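Local structure of PT26-6P (Thermococcus sp., 2WB7) at residues N257-A262 with L375-M380; F266-A271 with F286-N291. The protein is of unknown function but is encoded by a family of euryarchaeal mobile elements and joins two immunoglobulin-like domains to a helical domain. All coordinates share one frame; numbering follows the deposited sequence.

Contact 1 of 2, residues N257-A262 with L375-M380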
loop_
_atom_site.group_PDB
_atom_site.type_symbol
_atom_site.label_atom_id
_atom_site.label_comp_id
_atom_site.label_asym_id
_atom_site.label_seq_id
_atom_site.Cartn_x
_atom_site.Cartn_y
_atom_site.Cartn_z
ATOM N N ASN A 257 4.876 -1.689 3.807
ATOM C CA ASN A 257 4.954 -0.568 2.877
ATOM C C ASN A 257 3.812 0.394 3.157
ATOM O O ASN A 257 2.729 -0.025 3.528
ATOM C CB ASN A 257 4.813 -1.039 1.426
ATOM C CG ASN A 257 6.080 -1.629 0.863
ATOM O OD1 ASN A 257 6.243 -2.841 0.826
ATOM N ND2 ASN A 257 6.977 -0.781 0.405
ATOM N N LYS A 258 4.049 1.682 2.947
ATOM C CA LYS A 258 2.984 2.661 2.918
ATOM C C LYS A 258 2.566 2.821 1.450
ATOM O O LYS A 258 3.412 3.004 0.584
ATOM C CB LYS A 258 3.512 3.980 3.461
ATOM C CG LYS A 258 2.469 4.872 4.109
ATOM C CD LYS A 258 2.897 6.336 4.064
ATOM C CE LYS A 258 4.430 6.512 4.060
ATOM N NZ LYS A 258 4.858 7.963 3.886
ATOM N N TYR A 259 1.272 2.733 1.162
ATOM C CA TYR A 259 0.799 2.750 -0.225
ATOM C C TYR A 259 -0.045 3.969 -0.544
ATOM O O TYR A 259 -0.770 4.446 0.317
ATOM C CB TYR A 259 -0.067 1.528 -0.513
ATOM C CG TYR A 259 0.626 0.196 -0.423
ATOM C CD1 TYR A 259 0.480 -0.601 0.706
ATOM C CD2 TYR A 259 1.397 -0.280 -1.476
ATOM C CE1 TYR A 259 1.109 -1.834 0.792
ATOM C CE2 TYR A 259 2.028 -1.498 -1.406
ATOM C CZ TYR A 259 1.874 -2.280 -0.273
ATOM O OH TYR A 259 2.498 -3.505 -0.184
ATOM N N ALA A 260 0.036 4.444 -1.788
ATOM C CA ALA A 260 -0.914 5.409 -2.325
ATOM C C ALA A 260 -1.171 5.065 -3.791
ATOM O O ALA A 260 -0.276 4.558 -4.469
ATOM C CB ALA A 260 -0.381 6.827 -2.199
ATOM N N GLY A 261 -2.373 5.339 -4.292
ATOM C CA GLY A 261 -2.663 5.056 -5.693
ATOM C C GLY A 261 -3.602 3.886 -5.950
ATOM O O GLY A 261 -4.553 3.675 -5.210
ATOM N N ALA A 262 -3.328 3.126 -7.007
ATOM C CA ALA A 262 -4.241 2.090 -7.472
ATOM C C ALA A 262 -3.978 0.737 -6.810
ATOM O O ALA A 262 -3.743 -0.268 -7.478
ATOM C CB ALA A 262 -4.150 1.971 -8.981
ATOM N N LEU A 375 0.927 3.598 -8.825
ATOM C CA LEU A 375 1.087 3.152 -7.445
ATOM C C LEU A 375 2.375 3.715 -6.847
ATOM O O LEU A 375 3.413 3.833 -7.529
ATOM C CB LEU A 375 1.096 1.630 -7.348
ATOM C CG LEU A 375 1.081 1.067 -5.920
ATOM C CD1 LEU A 375 -0.268 1.228 -5.297
ATOM C CD2 LEU A 375 1.438 -0.404 -5.939
ATOM N N ALA A 376 2.293 4.087 -5.578
ATOM C CA ALA A 376 3.467 4.496 -4.834
ATOM C C ALA A 376 3.510 3.617 -3.603
ATOM O O ALA A 376 2.484 3.392 -2.960
ATOM C CB ALA A 376 3.382 5.972 -4.446
ATOM N N ALA A 377 4.686 3.100 -3.289
ATOM C CA ALA A 377 4.822 2.233 -2.134
ATOM C C ALA A 377 6.150 2.551 -1.505
ATOM O O ALA A 377 7.190 2.504 -2.171
ATOM C CB ALA A 377 4.769 0.765 -2.542
ATOM N N GLU A 378 6.115 2.904 -0.227
ATOM C CA GLU A 378 7.332 3.262 0.477
ATOM C C GLU A 378 7.621 2.258 1.596
ATOM O O GLU A 378 6.858 2.150 2.555
ATOM C CB GLU A 378 7.245 4.692 1.009
ATOM C CG GLU A 378 8.323 5.019 2.012
ATOM C CD GLU A 378 8.308 6.468 2.481
ATOM O OE1 GLU A 378 7.461 7.251 2.005
ATOM O OE2 GLU A 378 9.160 6.823 3.325
ATOM N N PRO A 379 8.719 1.499 1.454
ATOM C CA PRO A 379 9.130 0.542 2.473
ATOM C C PRO A 379 9.385 1.289 3.758
ATOM O O PRO A 379 10.097 2.293 3.749
ATOM C CB PRO A 379 10.450 -0.006 1.928
ATOM C CG PRO A 379 10.382 0.218 0.464
ATOM C CD PRO A 379 9.617 1.493 0.289
HETATM N N MSE A 380 8.791 0.826 4.851
HETATM C CA MSE A 380 8.859 1.553 6.110
HETATM C C MSE A 380 10.205 1.319 6.785
HETATM O O MSE A 380 10.285 0.760 7.878
HETATM C CB MSE A 380 7.699 1.129 6.996
HETATM C CG MSE A 380 6.346 1.520 6.420
HETATM SE SE MSE A 380 6.158 3.427 6.462
HETATM C CE MSE A 380 5.572 3.425 8.292
#

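Contact 2 of 2, residues F266-A271 with F286-N291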
loop_
_atom_site.group_PDB
_atom_site.type_symbol
_atom_site.label_atom_id
_atom_site.label_comp_id
_atom_site.label_asym_id
_atom_site.label_seq_id
_atom_site.Cartn_x
_atom_site.Cartn_y
_atom_site.Cartn_z
ATOM N N PHE A 266 -3.016 -3.325 -8.627
ATOM C CA PHE A 266 -1.781 -4.085 -8.467
ATOM C C PHE A 266 -1.043 -3.691 -7.201
ATOM O O PHE A 266 -1.359 -2.677 -6.584
ATOM C CB PHE A 266 -0.872 -3.949 -9.691
ATOM C CG PHE A 266 -0.373 -2.551 -9.942
ATOM C CD1 PHE A 266 0.931 -2.211 -9.658
ATOM C CD2 PHE A 266 -1.197 -1.582 -10.486
ATOM C CE1 PHE A 266 1.391 -0.923 -9.905
ATOM C CE2 PHE A 266 -0.740 -0.308 -10.735
ATOM C CZ PHE A 266 0.547 0.027 -10.448
ATOM N N ILE A 267 -0.074 -4.500 -6.798
ATOM C CA ILE A 267 0.603 -4.266 -5.531
ATOM C C ILE A 267 2.109 -4.381 -5.665
ATOM O O ILE A 267 2.631 -4.940 -6.632
ATOM C CB ILE A 267 0.133 -5.238 -4.437
ATOM C CG1 ILE A 267 0.841 -6.586 -4.572
ATOM C CG2 ILE A 267 -1.360 -5.450 -4.516
ATOM C CD1 ILE A 267 0.277 -7.667 -3.658
ATOM N N ILE A 268 2.806 -3.813 -4.697
ATOM C CA ILE A 268 4.239 -3.949 -4.620
ATOM C C ILE A 268 4.591 -4.554 -3.273
ATOM O O ILE A 268 4.175 -4.041 -2.219
ATOM C CB ILE A 268 4.934 -2.600 -4.775
ATOM C CG1 ILE A 268 4.679 -2.032 -6.170
ATOM C CG2 ILE A 268 6.425 -2.736 -4.503
ATOM C CD1 ILE A 268 5.418 -0.717 -6.427
ATOM N N ILE A 269 5.335 -5.655 -3.294
ATOM C CA ILE A 269 5.862 -6.211 -2.054
ATOM C C ILE A 269 7.339 -5.840 -1.963
ATOM O O ILE A 269 8.058 -5.885 -2.977
ATOM C CB ILE A 269 5.698 -7.739 -1.981
ATOM C CG1 ILE A 269 4.224 -8.103 -1.859
ATOM C CG2 ILE A 269 6.450 -8.285 -0.790
ATOM C CD1 ILE A 269 3.492 -7.290 -0.815
ATOM N N THR A 270 7.789 -5.445 -0.775
ATOM C CA THR A 270 9.195 -5.089 -0.587
ATOM C C THR A 270 9.885 -6.079 0.322
ATOM O O THR A 270 9.439 -6.327 1.442
ATOM C CB THR A 270 9.382 -3.692 0.059
ATOM O OG1 THR A 270 8.852 -2.664 -0.793
ATOM C CG2 THR A 270 10.849 -3.427 0.265
ATOM N N ALA A 271 10.978 -6.655 -0.152
ATOM C CA ALA A 271 11.880 -7.359 0.732
ATOM C C ALA A 271 13.202 -6.610 0.686
ATOM O O ALA A 271 13.631 -6.168 -0.380
ATOM C CB ALA A 271 12.053 -8.776 0.291
ATOM N N PHE A 286 11.904 -5.712 -5.106
ATOM C CA PHE A 286 10.488 -5.388 -5.171
ATOM C C PHE A 286 9.713 -6.344 -6.068
ATOM O O PHE A 286 10.139 -6.655 -7.176
ATOM C CB PHE A 286 10.288 -3.970 -5.684
ATOM C CG PHE A 286 10.960 -2.919 -4.858
ATOM C CD1 PHE A 286 12.261 -2.513 -5.147
ATOM C CD2 PHE A 286 10.280 -2.299 -3.820
ATOM C CE1 PHE A 286 12.887 -1.517 -4.394
ATOM C CE2 PHE A 286 10.895 -1.295 -3.057
ATOM C CZ PHE A 286 12.201 -0.904 -3.348
ATOM N N LEU A 287 8.571 -6.802 -5.583
ATOM C CA LEU A 287 7.681 -7.623 -6.376
ATOM C C LEU A 287 6.538 -6.756 -6.880
ATOM O O LEU A 287 5.907 -6.036 -6.099
ATOM C CB LEU A 287 7.115 -8.718 -5.489
ATOM C CG LEU A 287 6.312 -9.788 -6.191
ATOM C CD1 LEU A 287 7.042 -10.214 -7.442
ATOM C CD2 LEU A 287 6.190 -10.941 -5.262
ATOM N N ILE A 288 6.274 -6.802 -8.179
ATOM C CA ILE A 288 5.117 -6.115 -8.734
ATOM C C ILE A 288 4.122 -7.155 -9.245
ATOM O O ILE A 288 4.459 -7.943 -10.102
ATOM C CB ILE A 288 5.519 -5.174 -9.878
ATOM C CG1 ILE A 288 6.526 -4.135 -9.393
ATOM C CG2 ILE A 288 4.303 -4.456 -10.431
ATOM C CD1 ILE A 288 6.921 -3.147 -10.467
ATOM N N THR A 289 2.908 -7.169 -8.707
ATOM C CA THR A 289 1.930 -8.214 -9.047
ATOM C C THR A 289 0.609 -7.606 -9.453
ATOM O O THR A 289 0.066 -6.781 -8.722
ATOM C CB THR A 289 1.595 -9.114 -7.829
ATOM O OG1 THR A 289 2.745 -9.250 -6.994
ATOM C CG2 THR A 289 1.133 -10.491 -8.270
ATOM N N PRO A 290 0.074 -8.011 -10.611
ATOM C CA PRO A 290 -1.284 -7.563 -10.865
ATOM C C PRO A 290 -2.140 -8.190 -9.776
ATOM O O PRO A 290 -1.800 -9.262 -9.271
ATOM C CB PRO A 290 -1.603 -8.172 -12.228
ATOM C CG PRO A 290 -0.679 -9.361 -12.333
ATOM C CD PRO A 290 0.587 -8.879 -11.683
ATOM N N ASN A 291 -3.210 -7.513 -9.383
ATOM C CA ASN A 291 -4.064 -8.005 -8.313
ATOM C C ASN A 291 -5.202 -8.853 -8.899
ATOM O O ASN A 291 -6.142 -8.320 -9.510
ATOM C CB ASN A 291 -4.582 -6.844 -7.468
ATOM C CG ASN A 291 -5.675 -7.265 -6.538
ATOM O OD1 ASN A 291 -6.214 -8.361 -6.671
ATOM N ND2 ASN A 291 -6.019 -6.403 -5.585
#

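Contact 1 of 2, residues N257-A262 with L375-M380
Strands 257-261 and 375-379 are antiparallel neighbours in the sheet of the second immunoglobulin-like domain; the axes of these short segments run at 164°, N to C. Leu375 faces Gly261 in a non-hydrogen-bonded pair; with CG anti to its backbone N (chi1 -173°), CD1 swings back to 3.4 Å from Ala260 O. The next pair is hydrogen-bonded: Ala376 N meets Ala260 O at 2.8 Å, nearly along the C=O axis, and Ala260 N returns a bond to Ala376 O. Ala260 and Ala376 share one face with Lys258 and Glu378, Tyr259 and Ala377 the other with Asn257 and Pro379. Ala377 CB packs 3.7 Å from Tyr259 CD2, while Asn257 CB lies over one face of that ring, offset toward the rim. Glu378 and Lys258 exchange backbone bonds in both directions, and their side chains run alongside each other. A salt bridge of 3.3 Å, its hydrogen bond weak, links Lys258 NZ to Glu378 OE1, which also hydrogen-bonds Tyr152 OH; OE2 is held by His354, so partners at both oxygens fix the carboxylate. Lys258 further makes a cation-pi contact with Trp156. Asn257 ND2 packs 3.1 Å from Pro379 N, which has no hydrogen to give, and touches Pro379 CG. An alanine at Asn257 would probably loosen this corner, losing the amide that packs on Pro379 and donates to Thr270 OG1. Met380, present as selenomethionine, brings its SE within 4.0 Å of Lys258 CB.

Contact 2 of 2, residues F266-A271 with F286-N291
An antiparallel beta hairpin, strand 266-272 with strand 281-290, supplies this contact, and the axes of the short segments run at 162°, N to C. Two hydrogen-bonded pairs hold the backbones together. In the first, Ile267 N donates to Thr289 O at 3.0 Å and Thr289 N to Ile267 O at 3.1 Å, both donors lying in the carbonyl plane. In the second, Leu287 N reaches Ile269 O at 2.8 Å, and Ile269 N binds Leu287 O at 2.9 Å with a C=O...N angle of 142°, on a lone pair. Leu287 O also receives a CA-H...O contact from Ile268 CA.

Side chains alternate between the two faces. On one, Phe266 has its CG in the crowded position between backbone N and carbonyl carbon (chi1 64°), which runs the ring alongside Ile288, CD1 lying 4.1 Å from Ile288 CG2. Ile268 crosses Phe286 obliquely, its CG2 branch 3.9 Å from Phe286 CD2. Thr270 lies beside the same ring: OG1, which is hydrogen-bonded to Asn257, comes 3.3 Å from Phe286 CE2. On the other face, Ile267 and Thr289 run side by side, and Ile269 meets Leu287 through their beta carbons, CB to CB 3.9 Å. Beyond CB the Ile269 side chain leads away from strand 286-290.

Helix 21-34 packs on the face bearing Ile267 and Leu287, touching them through Ala28, Ala24 and His25. The opposite face meets other strands: Phe266 touches Ile373 of strand 370-379, and Phe286 stacks with Phe308 of strand 301-314. Strand 336-343 continues the sheet beyond 281-290, with backbone hydrogen bonds between Phe286 and Phe338 and between Ile288 and Thr336.

How the contacts relate
Strand 253-261 comes first of the four strands involved and leads through the short connection 262-265 into strand 266-272, which pairs with 281-290 in contact 2, closing a hairpin with 14 residues between the segments. Contact 1 is completed much later, when strand 370-379 returns to the other edge of 253-261 after 112 residues. The short closure therefore lies within the long one, and the two do not cross. The centres of the two contacts lie about 10 Å apart. Together they set the order 370-379, 253-261, 266-272, 281-290 in one sheet. Direct links join them: Tyr259 OH probably hydrogen-bonds Ile268 O at 2.7 Å, and Leu375 CB packs 3.5 Å from Phe266 CZ.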